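Local coordinates for protein acetyltransferase, GNAT family (Bacillus anthracis str. Sterne, PDB 3FBU) that binds coenzyme A and, as a member of the GNAT family, probably transfers an acetyl group from acetyl-CoA to an acceptor substrate, at residues M1-I10 and Y99-Y110; L63-V74 and I86-Y94. All coordinates share one frame; numbering follows the deposited sequence.

Contact 1: residues M1-I10 and Y99-Y110; sequences MFIKAERLLI and YASEAAQATLKY. With COA (coenzyme A), chain C.
A chi1 of 175° swings CG of E102 away from the amide of its own residue, and the straight chain beyond it carries the carboxylate off helix 99-114 to R7, whose own chain bends at chi3 (-67°) and turns the guanidinium side-on to the acid. OE1 of E102 takes NE of R7 at 2.7 Å and NH2 of R7 at 2.9 Å, both in the guanidinium plane, while OE2 of E102 receives the backbone N of R7 at 2.7 Å in an almost straight bond. Both oxygens are thus gripped, and the carboxylate is held nearly coplanar with the guanidinium; the positive charge beside it would probably keep the acid ionised. CE1 of Y99 lies over the centre of one guanidinium face, 3.5 Å from CZ of R7, and NH2 of R7 also bonds to the carbonyl of K97. In the GNAT fold this helix follows the pyrophosphate-binding loop, and here its first turn gives the backbone N of A100 and both N and OG of S101 to the coenzyme A phosphates, while E102 faces the N-terminal hairpin 3-10. Small alanines let that hairpin settle close: CG2 of I3 touches CB of A106 at 3.6 Å, and CD1 of L8 packs on A103. T107 suits a buried site because its OG1 bonds to the carbonyl of A103, which also accepts the backbone N of T107 from the other face. CD1 of I10 comes to 3.3 Å from OG1 of T107. Towards the far end, CG of M1 lies 3.6 Å from CE2 of Y110, its sulfur in an oblique Met-aromatic contact with the ring.

Contact 2: residues L63-V74 and I86-Y94; sequences LIGENILVGHIV and IGWVFNPKY. With COA (coenzyme A), chain C.
The Y94 ring carries CG1 of V70 over the centre of one face, 3.7 Å from the ring centroid and 10° off its normal, a CH-pi contact; CB of N91 lies at its edge, in plane. The F90 ring has CA of G71 over one face, offset toward the rim; G71 has no side chain, and in this non-hydrogen-bonded pair the CA atoms of G71 and F90 are 3.9 Å apart. At the edge of the W88 indole sits CD1 of I73, while CDP of coenzyme A meets both the indole and the F90 ring obliquely. On the other side of the sheet, H72 lies alongside V89, with CE1 of H72 3.7 Å from CB of V89; ND1 of H72 bonds to Y24. Strands 68-79 and 83-90 form an antiparallel hairpin, in which H72 and V89 exchange both backbone bonds and N91 N gives a straight one to V70 O (2.9 Å). The edge of strand 83-90 turned away from 68-79 offers main-chain groups to the ligand: F90 N donates to O9P of coenzyme A (2.8 Å) and W88 O accepts its N4P (2.9 Å). Pantetheine is therefore bound like an added strand, through main-chain groups, with the side chains supplying apolar walls.

How the contacts relate
From the N terminus, the chain first forms the hairpin 3-10, which contact 1 later fastens to helix 99-114, closing a loop of 88 intervening residues. Within that loop lies contact 2, a short closure of 11 residues between strands 68-79 and 83-90; the two nest and do not cross. Their centres are about 10 Å apart, and they meet where R7 O probably bonds to I64 N and where Y99 packs on Y94. Strand 58-63 lies between strands 8-10 and 68-79, so one sheet runs through both contacts, with helix 99-114 packed against it. Strand 83-90 leads on to that helix, and together they bring both contacts to coenzyme A, pantetheine at contact 2 and phosphates at contact 1.

Contact 1: residues M1-I10 and Y99-Y110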
loop_
_atom_site.group_PDB
_atom_site.type_symbol
_atom_site.label_atom_id
_atom_site.label_comp_id
_atom_site.label_asym_id
_atom_site.label_seq_id
_atom_site.Cartn_x
_atom_site.Cartn_y
_atom_site.Cartn_z
ATOM N N MET A 1 -25.473 1.639 -17.253
ATOM C CA MET A 1 -24.736 2.872 -16.848
ATOM C C MET A 1 -23.970 3.409 -18.055
ATOM O O MET A 1 -23.332 2.638 -18.774
ATOM C CB MET A 1 -23.744 2.567 -15.705
ATOM C CG MET A 1 -24.389 2.199 -14.351
ATOM S SD MET A 1 -23.199 1.762 -13.049
ATOM C CE MET A 1 -22.458 3.345 -12.643
ATOM N N PHE A 2 -24.090 4.715 -18.301
ATOM C CA PHE A 2 -23.044 5.481 -18.992
ATOM C C PHE A 2 -22.802 6.729 -18.169
ATOM O O PHE A 2 -23.691 7.556 -18.009
ATOM C CB PHE A 2 -23.386 5.881 -20.413
ATOM C CG PHE A 2 -22.258 6.586 -21.108
ATOM C CD1 PHE A 2 -22.112 7.963 -20.988
ATOM C CD2 PHE A 2 -21.312 5.878 -21.841
ATOM C CE1 PHE A 2 -21.065 8.617 -21.601
ATOM C CE2 PHE A 2 -20.271 6.526 -22.466
ATOM C CZ PHE A 2 -20.142 7.899 -22.345
ATOM N N ILE A 3 -21.592 6.847 -17.648
ATOM C CA ILE A 3 -21.258 7.860 -16.661
ATOM C C ILE A 3 -19.981 8.528 -17.143
ATOM O O ILE A 3 -19.020 7.858 -17.503
ATOM C CB ILE A 3 -21.038 7.214 -15.253
ATOM C CG1 ILE A 3 -22.288 6.449 -14.793
ATOM C CG2 ILE A 3 -20.674 8.263 -14.219
ATOM C CD1 ILE A 3 -22.084 5.624 -13.505
ATOM N N LYS A 4 -19.982 9.854 -17.175
ATOM C CA LYS A 4 -18.789 10.611 -17.517
ATOM C C LYS A 4 -18.277 11.244 -16.234
ATOM O O LYS A 4 -19.016 11.936 -15.549
ATOM C CB LYS A 4 -19.096 11.698 -18.566
ATOM C CG LYS A 4 -19.488 11.150 -19.952
ATOM C CD LYS A 4 -19.816 12.270 -20.984
ATOM C CE LYS A 4 -20.178 11.683 -22.361
ATOM N NZ LYS A 4 -20.529 12.711 -23.399
ATOM N N ALA A 5 -17.022 10.994 -15.905
ATOM C CA ALA A 5 -16.352 11.720 -14.833
ATOM C C ALA A 5 -15.315 12.690 -15.442
ATOM O O ALA A 5 -15.298 12.924 -16.650
ATOM C CB ALA A 5 -15.698 10.744 -13.844
ATOM N N GLU A 6 -14.470 13.257 -14.596
ATOM C CA GLU A 6 -13.388 14.144 -15.026
ATOM C C GLU A 6 -12.386 13.494 -16.005
ATOM O O GLU A 6 -12.177 14.000 -17.105
ATOM C CB GLU A 6 -12.646 14.678 -13.792
ATOM C CG GLU A 6 -13.411 15.801 -13.082
ATOM C CD GLU A 6 -12.799 16.242 -11.739
ATOM O OE1 GLU A 6 -11.837 15.594 -11.238
ATOM O OE2 GLU A 6 -13.298 17.260 -11.185
ATOM N N ARG A 7 -11.782 12.377 -15.598
ATOM C CA ARG A 7 -10.725 11.720 -16.367
ATOM C C ARG A 7 -11.146 10.368 -16.968
ATOM O O ARG A 7 -10.380 9.756 -17.731
ATOM C CB ARG A 7 -9.519 11.470 -15.477
ATOM C CG ARG A 7 -8.921 12.725 -14.830
ATOM C CD ARG A 7 -7.795 12.327 -13.911
ATOM N NE ARG A 7 -8.324 11.577 -12.769
ATOM C CZ ARG A 7 -7.580 10.980 -11.848
ATOM N NH1 ARG A 7 -6.253 11.026 -11.901
ATOM N NH2 ARG A 7 -8.178 10.312 -10.867
ATOM N N LEU A 8 -12.340 9.886 -16.618
ATOM C CA LEU A 8 -12.766 8.543 -17.021
ATOM C C LEU A 8 -14.242 8.485 -17.299
ATOM O O LEU A 8 -15.014 9.364 -16.897
ATOM C CB LEU A 8 -12.404 7.514 -15.929
ATOM C CG LEU A 8 -12.860 7.804 -14.504
ATOM C CD1 LEU A 8 -14.295 7.318 -14.280
ATOM C CD2 LEU A 8 -11.872 7.207 -13.464
ATOM N N LEU A 9 -14.640 7.426 -17.988
ATOM C CA LEU A 9 -16.031 7.122 -18.190
ATOM C C LEU A 9 -16.290 5.676 -17.792
ATOM O O LEU A 9 -15.375 4.859 -17.764
ATOM C CB LEU A 9 -16.458 7.349 -19.635
ATOM C CG LEU A 9 -15.828 6.564 -20.785
ATOM C CD1 LEU A 9 -16.425 5.141 -20.949
ATOM C CD2 LEU A 9 -16.045 7.383 -22.090
ATOM N N ILE A 10 -17.547 5.396 -17.490
ATOM C CA ILE A 10 -17.988 4.045 -17.169
ATOM C C ILE A 10 -19.047 3.698 -18.188
ATOM O O ILE A 10 -19.952 4.482 -18.450
ATOM C CB ILE A 10 -18.594 3.960 -15.759
ATOM C CG1 ILE A 10 -17.596 4.523 -14.740
ATOM C CG2 ILE A 10 -18.945 2.519 -15.423
ATOM C CD1 ILE A 10 -18.134 4.649 -13.360
ATOM N N TYR A 99 -8.202 6.703 -9.552
ATOM C CA TYR A 99 -9.172 6.241 -10.536
ATOM C C TYR A 99 -10.346 5.500 -9.892
ATOM O O TYR A 99 -11.485 5.739 -10.273
ATOM C CB TYR A 99 -8.512 5.363 -11.588
ATOM C CG TYR A 99 -7.539 6.119 -12.499
ATOM C CD1 TYR A 99 -7.800 7.412 -12.922
ATOM C CD2 TYR A 99 -6.391 5.507 -12.951
ATOM C CE1 TYR A 99 -6.916 8.082 -13.774
ATOM C CE2 TYR A 99 -5.518 6.150 -13.802
ATOM C CZ TYR A 99 -5.780 7.442 -14.202
ATOM O OH TYR A 99 -4.893 8.093 -15.030
ATOM N N ALA A 100 -10.055 4.578 -8.977
ATOM C CA ALA A 100 -11.145 3.797 -8.345
ATOM C C ALA A 100 -12.068 4.754 -7.621
ATOM O O ALA A 100 -13.285 4.659 -7.749
ATOM C CB ALA A 100 -10.629 2.714 -7.419
ATOM N N SER A 101 -11.501 5.689 -6.858
ATOM C CA SER A 101 -12.356 6.602 -6.090
ATOM C C SER A 101 -13.170 7.513 -6.995
ATOM O O SER A 101 -14.351 7.750 -6.731
ATOM C CB SER A 101 -11.537 7.436 -5.099
ATOM O OG SER A 101 -10.747 6.570 -4.279
ATOM N N GLU A 102 -12.561 7.984 -8.074
ATOM C CA GLU A 102 -13.261 8.833 -9.046
ATOM C C GLU A 102 -14.412 8.070 -9.688
ATOM O O GLU A 102 -15.515 8.580 -9.764
ATOM C CB GLU A 102 -12.281 9.394 -10.118
ATOM C CG GLU A 102 -12.987 10.181 -11.209
ATOM C CD GLU A 102 -12.021 10.808 -12.245
ATOM O OE1 GLU A 102 -10.827 10.938 -11.949
ATOM O OE2 GLU A 102 -12.478 11.130 -13.351
ATOM N N ALA A 103 -14.157 6.822 -10.102
ATOM C CA ALA A 103 -15.186 6.009 -10.737
ATOM C C ALA A 103 -16.304 5.664 -9.756
ATOM O O ALA A 103 -17.488 5.716 -10.118
ATOM C CB ALA A 103 -14.579 4.743 -11.316
ATOM N N ALA A 104 -15.921 5.325 -8.524
ATOM C CA ALA A 104 -16.890 4.893 -7.511
ATOM C C ALA A 104 -17.719 6.070 -7.060
ATOM O O ALA A 104 -18.912 5.920 -6.886
ATOM C CB ALA A 104 -16.188 4.231 -6.319
ATOM N N GLN A 105 -17.112 7.249 -6.924
ATOM C CA GLN A 105 -17.862 8.483 -6.590
ATOM C C GLN A 105 -18.943 8.763 -7.639
ATOM O O GLN A 105 -20.106 9.033 -7.315
ATOM C CB GLN A 105 -16.906 9.691 -6.434
ATOM C CG GLN A 105 -17.550 11.009 -5.944
ATOM C CD GLN A 105 -16.517 12.109 -5.651
ATOM O OE1 GLN A 105 -15.290 11.884 -5.719
ATOM N NE2 GLN A 105 -17.011 13.317 -5.320
ATOM N N ALA A 106 -18.543 8.681 -8.899
ATOM C CA ALA A 106 -19.438 8.873 -10.033
ATOM C C ALA A 106 -20.576 7.858 -10.066
ATOM O O ALA A 106 -21.702 8.199 -10.405
ATOM C CB ALA A 106 -18.633 8.813 -11.341
ATOM N N THR A 107 -20.289 6.609 -9.710
ATOM C CA THR A 107 -21.307 5.573 -9.632
ATOM C C THR A 107 -22.326 5.849 -8.529
ATOM O O THR A 107 -23.515 5.738 -8.766
ATOM C CB THR A 107 -20.647 4.179 -9.458
ATOM O OG1 THR A 107 -19.689 3.970 -10.514
ATOM C CG2 THR A 107 -21.707 3.041 -9.465
ATOM N N LEU A 108 -21.868 6.237 -7.333
ATOM C CA LEU A 108 -22.780 6.606 -6.244
ATOM C C LEU A 108 -23.726 7.707 -6.694
ATOM O O LEU A 108 -24.911 7.638 -6.466
ATOM C CB LEU A 108 -22.002 7.065 -4.992
ATOM C CG LEU A 108 -21.088 6.083 -4.282
ATOM C CD1 LEU A 108 -20.341 6.755 -3.113
ATOM C CD2 LEU A 108 -21.806 4.831 -3.804
ATOM N N LYS A 109 -23.172 8.729 -7.333
ATOM C CA LYS A 109 -23.949 9.869 -7.808
ATOM C C LYS A 109 -25.043 9.448 -8.784
ATOM O O LYS A 109 -26.206 9.849 -8.663
ATOM C CB LYS A 109 -23.008 10.875 -8.494
ATOM C CG LYS A 109 -22.017 11.555 -7.570
ATOM C CD LYS A 109 -21.052 12.563 -8.320
ATOM C CE LYS A 109 -20.040 13.297 -7.405
ATOM N NZ LYS A 109 -19.095 14.248 -8.129
ATOM N N TYR A 110 -24.667 8.610 -9.736
ATOM C CA TYR A 110 -25.609 7.997 -10.674
ATOM C C TYR A 110 -26.670 7.180 -9.954
ATOM O O TYR A 110 -27.855 7.333 -10.224
ATOM C CB TYR A 110 -24.864 7.130 -11.661
ATOM C CG TYR A 110 -25.714 6.514 -12.757
ATOM C CD1 TYR A 110 -26.043 7.238 -13.896
ATOM C CD2 TYR A 110 -26.141 5.202 -12.670
ATOM C CE1 TYR A 110 -26.812 6.670 -14.912
ATOM C CE2 TYR A 110 -26.907 4.621 -13.687
ATOM C CZ TYR A 110 -27.233 5.366 -14.792
ATOM O OH TYR A 110 -27.971 4.793 -15.789
HETATM N N1A COA C . -1.691 1.125 2.675
HETATM C C2A COA C . -2.424 2.237 2.999
HETATM N N3A COA C . -3.061 2.953 2.020
HETATM C C4A COA C . -2.963 2.536 0.729
HETATM C C5A COA C . -2.230 1.413 0.381
HETATM C C6A COA C . -1.594 0.680 1.380
HETATM N N6A COA C . -0.903 -0.425 1.093
HETATM N N7A COA C . -2.319 1.261 -0.947
HETATM C C8A COA C . -3.072 2.257 -1.457
HETATM N N9A COA C . -3.473 3.061 -0.421
HETATM C C1B COA C . -4.420 4.183 -0.438
HETATM C C2B COA C . -4.014 5.303 -1.398
HETATM O O2B COA C . -3.067 6.191 -0.816
HETATM C C3B COA C . -5.370 5.933 -1.638
HETATM O O3B COA C . -5.705 6.816 -0.579
HETATM P P3B COA C . -5.384 8.404 -0.598
HETATM O O7A COA C . -6.140 9.105 0.484
HETATM O O8A COA C . -3.894 8.561 -0.440
HETATM O O9A COA C . -5.837 8.912 -1.949
HETATM C C4B COA C . -6.332 4.735 -1.627
HETATM O O4B COA C . -5.700 3.739 -0.869
HETATM C C5B COA C . -6.613 4.183 -3.019
HETATM O O5B COA C . -7.396 5.144 -3.700
HETATM P P1A COA C . -7.486 5.142 -5.298
HETATM O O1A COA C . -6.193 5.700 -5.868
HETATM O O2A COA C . -8.689 5.887 -5.722
HETATM O O3A COA C . -7.677 3.577 -5.606
HETATM P P2A COA C . -7.002 2.746 -6.813
HETATM O O4A COA C . -7.327 3.426 -8.120
HETATM O O5A COA C . -5.511 2.558 -6.509
HETATM O O6A COA C . -7.783 1.338 -6.663
HETATM C CBP COA C . -8.439 -0.705 -5.616
HETATM C CCP COA C . -8.098 0.770 -5.401
HETATM C CDP COA C . -9.539 -0.723 -6.693
HETATM C CEP COA C . -8.912 -1.190 -4.245
HETATM C CAP COA C . -7.175 -1.476 -6.083
HETATM O OAP COA C . -6.189 -1.521 -5.064
HETATM C C9P COA C . -7.460 -2.901 -6.450
HETATM O O9P COA C . -8.022 -3.195 -7.669
HETATM N N8P COA C . -7.253 -3.875 -5.559
HETATM C C7P COA C . -7.352 -5.284 -5.937
HETATM C C6P COA C . -8.785 -5.764 -6.092
HETATM C C5P COA C . -9.567 -5.636 -4.786
HETATM O O5P COA C . -9.154 -6.109 -3.703
HETATM N N4P COA C . -10.730 -5.028 -4.892
HETATM C C3P COA C . -11.541 -4.709 -3.710
HETATM C C2P COA C . -12.374 -5.862 -3.195
HETATM S S1P COA C . -13.483 -5.307 -1.864
#

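Contact 2: residues L63-V74 and I86-Y94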
loop_
_atom_site.group_PDB
_atom_site.type_symbol
_atom_site.label_atom_id
_atom_site.label_comp_id
_atom_site.label_asym_id
_atom_site.label_seq_id
_atom_site.Cartn_x
_atom_site.Cartn_y
_atom_site.Cartn_z
ATOM N N LEU A 63 -10.306 5.211 -19.398
ATOM C CA LEU A 63 -9.603 6.503 -19.370
ATOM C C LEU A 63 -9.965 7.290 -20.620
ATOM O O LEU A 63 -9.759 6.808 -21.732
ATOM C CB LEU A 63 -8.086 6.291 -19.294
ATOM C CG LEU A 63 -7.486 6.558 -17.922
ATOM C CD1 LEU A 63 -6.148 5.836 -17.679
ATOM C CD2 LEU A 63 -7.321 8.089 -17.781
ATOM N N ILE A 64 -10.531 8.479 -20.430
ATOM C CA ILE A 64 -10.905 9.348 -21.539
ATOM C C ILE A 64 -9.647 9.879 -22.255
ATOM O O ILE A 64 -8.692 10.338 -21.627
ATOM C CB ILE A 64 -11.755 10.552 -21.072
ATOM C CG1 ILE A 64 -13.109 10.097 -20.514
ATOM C CG2 ILE A 64 -12.008 11.502 -22.257
ATOM C CD1 ILE A 64 -13.819 11.148 -19.667
ATOM N N GLY A 65 -9.649 9.804 -23.575
ATOM C CA GLY A 65 -8.530 10.332 -24.353
ATOM C C GLY A 65 -7.503 9.263 -24.655
ATOM O O GLY A 65 -7.283 8.933 -25.817
ATOM N N GLU A 66 -6.873 8.712 -23.605
ATOM C CA GLU A 66 -6.016 7.536 -23.783
ATOM C C GLU A 66 -6.817 6.330 -24.257
ATOM O O GLU A 66 -6.260 5.423 -24.861
ATOM C CB GLU A 66 -5.289 7.174 -22.493
ATOM C CG GLU A 66 -4.252 8.193 -22.032
ATOM C CD GLU A 66 -3.617 7.808 -20.705
ATOM O OE1 GLU A 66 -4.113 6.853 -20.046
ATOM O OE2 GLU A 66 -2.607 8.455 -20.328
ATOM N N ASN A 67 -8.128 6.316 -23.977
ATOM C CA ASN A 67 -9.011 5.210 -24.342
ATOM C C ASN A 67 -8.482 3.830 -23.892
ATOM O O ASN A 67 -8.394 2.883 -24.688
ATOM C CB ASN A 67 -9.280 5.223 -25.846
ATOM C CG ASN A 67 -10.445 4.351 -26.223
ATOM O OD1 ASN A 67 -11.306 4.048 -25.388
ATOM N ND2 ASN A 67 -10.488 3.933 -27.487
ATOM N N ILE A 68 -8.128 3.745 -22.614
ATOM C CA ILE A 68 -7.538 2.552 -22.007
ATOM C C ILE A 68 -8.515 2.058 -20.931
ATOM O O ILE A 68 -8.980 2.864 -20.130
ATOM C CB ILE A 68 -6.209 2.906 -21.327
ATOM C CG1 ILE A 68 -5.117 3.188 -22.365
ATOM C CG2 ILE A 68 -5.705 1.808 -20.373
ATOM C CD1 ILE A 68 -3.821 3.634 -21.716
ATOM N N LEU A 69 -8.815 0.759 -20.937
ATOM C CA LEU A 69 -9.619 0.122 -19.862
ATOM C C LEU A 69 -8.684 -0.166 -18.689
ATOM O O LEU A 69 -7.749 -0.956 -18.806
ATOM C CB LEU A 69 -10.280 -1.162 -20.364
ATOM C CG LEU A 69 -11.267 -1.947 -19.482
ATOM C CD1 LEU A 69 -12.190 -2.825 -20.313
ATOM C CD2 LEU A 69 -10.516 -2.779 -18.472
ATOM N N VAL A 70 -8.941 0.483 -17.563
ATOM C CA VAL A 70 -8.070 0.407 -16.424
ATOM C C VAL A 70 -8.667 -0.402 -15.274
ATOM O O VAL A 70 -7.990 -0.682 -14.295
ATOM C CB VAL A 70 -7.689 1.832 -15.949
ATOM C CG1 VAL A 70 -6.915 2.546 -17.084
ATOM C CG2 VAL A 70 -8.919 2.656 -15.517
ATOM N N GLY A 71 -9.933 -0.772 -15.389
ATOM C CA GLY A 71 -10.559 -1.581 -14.347
ATOM C C GLY A 71 -12.047 -1.688 -14.563
ATOM O O GLY A 71 -12.566 -1.337 -15.622
ATOM N N HIS A 72 -12.734 -2.243 -13.574
ATOM C CA HIS A 72 -14.180 -2.252 -13.603
ATOM C C HIS A 72 -14.801 -1.962 -12.227
ATOM O O HIS A 72 -14.193 -2.174 -11.161
ATOM C CB HIS A 72 -14.725 -3.553 -14.235
ATOM C CG HIS A 72 -14.545 -4.792 -13.401
ATOM N ND1 HIS A 72 -13.475 -5.651 -13.567
ATOM C CD2 HIS A 72 -15.316 -5.339 -12.419
ATOM C CE1 HIS A 72 -13.579 -6.655 -12.715
ATOM N NE2 HIS A 72 -14.679 -6.491 -12.000
ATOM N N ILE A 73 -16.001 -1.404 -12.299
ATOM C CA ILE A 73 -16.852 -1.171 -11.140
ATOM C C ILE A 73 -17.896 -2.282 -11.055
ATOM O O ILE A 73 -18.548 -2.644 -12.063
ATOM C CB ILE A 73 -17.560 0.214 -11.248
ATOM C CG1 ILE A 73 -16.562 1.367 -11.001
ATOM C CG2 ILE A 73 -18.773 0.282 -10.305
ATOM C CD1 ILE A 73 -16.045 1.519 -9.561
ATOM N N VAL A 74 -18.039 -2.806 -9.842
ATOM C CA VAL A 74 -19.084 -3.747 -9.490
ATOM C C VAL A 74 -20.259 -2.917 -8.961
ATOM O O VAL A 74 -20.081 -2.102 -8.067
ATOM C CB VAL A 74 -18.595 -4.744 -8.431
ATOM C CG1 VAL A 74 -19.626 -5.817 -8.181
ATOM C CG2 VAL A 74 -17.250 -5.396 -8.844
ATOM N N ILE A 86 -21.633 -1.979 -4.135
ATOM C CA ILE A 86 -20.584 -1.444 -5.024
ATOM C C ILE A 86 -19.237 -2.082 -4.652
ATOM O O ILE A 86 -18.980 -2.417 -3.491
ATOM C CB ILE A 86 -20.521 0.128 -4.961
ATOM C CG1 ILE A 86 -19.665 0.757 -6.102
ATOM C CG2 ILE A 86 -20.039 0.595 -3.569
ATOM C CD1 ILE A 86 -19.848 2.307 -6.234
ATOM N N GLY A 87 -18.375 -2.184 -5.666
ATOM C CA GLY A 87 -17.040 -2.701 -5.551
ATOM C C GLY A 87 -16.235 -2.283 -6.759
ATOM O O GLY A 87 -16.736 -1.560 -7.633
ATOM N N TRP A 88 -15.009 -2.795 -6.845
ATOM C CA TRP A 88 -14.042 -2.274 -7.812
ATOM C C TRP A 88 -12.885 -3.238 -7.931
ATOM O O TRP A 88 -12.446 -3.772 -6.933
ATOM C CB TRP A 88 -13.520 -0.906 -7.333
ATOM C CG TRP A 88 -13.496 -0.763 -5.845
ATOM C CD1 TRP A 88 -12.608 -1.309 -4.965
ATOM C CD2 TRP A 88 -14.440 -0.044 -5.060
ATOM N NE1 TRP A 88 -12.940 -0.960 -3.665
ATOM C CE2 TRP A 88 -14.060 -0.179 -3.698
ATOM C CE3 TRP A 88 -15.578 0.700 -5.371
ATOM C CZ2 TRP A 88 -14.792 0.380 -2.668
ATOM C CZ3 TRP A 88 -16.291 1.257 -4.351
ATOM C CH2 TRP A 88 -15.896 1.113 -3.020
ATOM N N VAL A 89 -12.385 -3.437 -9.154
ATOM C CA VAL A 89 -11.175 -4.213 -9.410
ATOM C C VAL A 89 -10.429 -3.491 -10.542
ATOM O O VAL A 89 -11.006 -3.257 -11.613
ATOM C CB VAL A 89 -11.480 -5.660 -9.857
ATOM C CG1 VAL A 89 -10.166 -6.468 -10.013
ATOM C CG2 VAL A 89 -12.528 -6.373 -8.874
ATOM N N PHE A 90 -9.173 -3.133 -10.275
ATOM C CA PHE A 90 -8.402 -2.278 -11.173
ATOM C C PHE A 90 -7.067 -2.924 -11.508
ATOM O O PHE A 90 -6.604 -3.846 -10.827
ATOM C CB PHE A 90 -8.200 -0.874 -10.568
ATOM C CG PHE A 90 -9.362 0.040 -10.797
ATOM C CD1 PHE A 90 -10.566 -0.184 -10.156
ATOM C CD2 PHE A 90 -9.265 1.105 -11.645
ATOM C CE1 PHE A 90 -11.631 0.618 -10.386
ATOM C CE2 PHE A 90 -10.327 1.920 -11.861
ATOM C CZ PHE A 90 -11.517 1.683 -11.230
ATOM N N ASN A 91 -6.511 -2.463 -12.615
ATOM C CA ASN A 91 -5.223 -2.872 -13.124
ATOM C C ASN A 91 -4.142 -2.172 -12.314
ATOM O O ASN A 91 -4.135 -0.931 -12.249
ATOM C CB ASN A 91 -5.127 -2.479 -14.609
ATOM C CG ASN A 91 -3.863 -2.980 -15.287
ATOM O OD1 ASN A 91 -2.777 -2.990 -14.703
ATOM N ND2 ASN A 91 -4.000 -3.391 -16.548
ATOM N N PRO A 92 -3.236 -2.946 -11.713
ATOM C CA PRO A 92 -2.158 -2.392 -10.871
ATOM C C PRO A 92 -1.286 -1.352 -11.573
ATOM O O PRO A 92 -0.704 -0.508 -10.900
ATOM C CB PRO A 92 -1.304 -3.598 -10.502
ATOM C CG PRO A 92 -2.017 -4.803 -10.925
ATOM C CD PRO A 92 -3.198 -4.420 -11.788
ATOM N N LYS A 93 -1.193 -1.398 -12.902
ATOM C CA LYS A 93 -0.473 -0.327 -13.618
ATOM C C LYS A 93 -1.047 1.037 -13.321
ATOM O O LYS A 93 -0.357 2.052 -13.489
ATOM C CB LYS A 93 -0.503 -0.522 -15.120
ATOM C CG LYS A 93 0.254 -1.710 -15.577
ATOM C CD LYS A 93 -0.001 -1.936 -17.048
ATOM C CE LYS A 93 0.625 -3.230 -17.522
ATOM N NZ LYS A 93 2.094 -3.274 -17.264
ATOM N N TYR A 94 -2.314 1.085 -12.915
ATOM C CA TYR A 94 -2.997 2.364 -12.746
ATOM C C TYR A 94 -3.421 2.676 -11.307
ATOM O O TYR A 94 -4.178 3.604 -11.074
ATOM C CB TYR A 94 -4.195 2.420 -13.705
ATOM C CG TYR A 94 -3.752 2.219 -15.135
ATOM C CD1 TYR A 94 -3.282 3.291 -15.892
ATOM C CD2 TYR A 94 -3.747 0.954 -15.711
ATOM C CE1 TYR A 94 -2.850 3.112 -17.194
ATOM C CE2 TYR A 94 -3.297 0.766 -17.023
ATOM C CZ TYR A 94 -2.855 1.851 -17.748
ATOM O OH TYR A 94 -2.420 1.684 -19.042
HETATM N N1A COA C . -1.691 1.125 2.675
HETATM C C2A COA C . -2.424 2.237 2.999
HETATM N N3A COA C . -3.061 2.953 2.020
HETATM C C4A COA C . -2.963 2.536 0.729
HETATM C C5A COA C . -2.230 1.413 0.381
HETATM C C6A COA C . -1.594 0.680 1.380
HETATM N N6A COA C . -0.903 -0.425 1.093
HETATM N N7A COA C . -2.319 1.261 -0.947
HETATM C C8A COA C . -3.072 2.257 -1.457
HETATM N N9A COA C . -3.473 3.061 -0.421
HETATM C C1B COA C . -4.420 4.183 -0.438
HETATM C C2B COA C . -4.014 5.303 -1.398
HETATM O O2B COA C . -3.067 6.191 -0.816
HETATM C C3B COA C . -5.370 5.933 -1.638
HETATM O O3B COA C . -5.705 6.816 -0.579
HETATM P P3B COA C . -5.384 8.404 -0.598
HETATM O O7A COA C . -6.140 9.105 0.484
HETATM O O8A COA C . -3.894 8.561 -0.440
HETATM O O9A COA C . -5.837 8.912 -1.949
HETATM C C4B COA C . -6.332 4.735 -1.627
HETATM O O4B COA C . -5.700 3.739 -0.869
HETATM C C5B COA C . -6.613 4.183 -3.019
HETATM O O5B COA C . -7.396 5.144 -3.700
HETATM P P1A COA C . -7.486 5.142 -5.298
HETATM O O1A COA C . -6.193 5.700 -5.868
HETATM O O2A COA C . -8.689 5.887 -5.722
HETATM O O3A COA C . -7.677 3.577 -5.606
HETATM P P2A COA C . -7.002 2.746 -6.813
HETATM O O4A COA C . -7.327 3.426 -8.120
HETATM O O5A COA C . -5.511 2.558 -6.509
HETATM O O6A COA C . -7.783 1.338 -6.663
HETATM C CBP COA C . -8.439 -0.705 -5.616
HETATM C CCP COA C . -8.098 0.770 -5.401
HETATM C CDP COA C . -9.539 -0.723 -6.693
HETATM C CEP COA C . -8.912 -1.190 -4.245
HETATM C CAP COA C . -7.175 -1.476 -6.083
HETATM O OAP COA C . -6.189 -1.521 -5.064
HETATM C C9P COA C . -7.460 -2.901 -6.450
HETATM O O9P COA C . -8.022 -3.195 -7.669
HETATM N N8P COA C . -7.253 -3.875 -5.559
HETATM C C7P COA C . -7.352 -5.284 -5.937
HETATM C C6P COA C . -8.785 -5.764 -6.092
HETATM C C5P COA C . -9.567 -5.636 -4.786
HETATM O O5P COA C . -9.154 -6.109 -3.703
HETATM N N4P COA C . -10.730 -5.028 -4.892
HETATM C C3P COA C . -11.541 -4.709 -3.710
HETATM C C2P COA C . -12.374 -5.862 -3.195
HETATM S S1P COA C . -13.483 -5.307 -1.864
HETATM O O HOH W 1 -6.699 -3.280 -17.942
#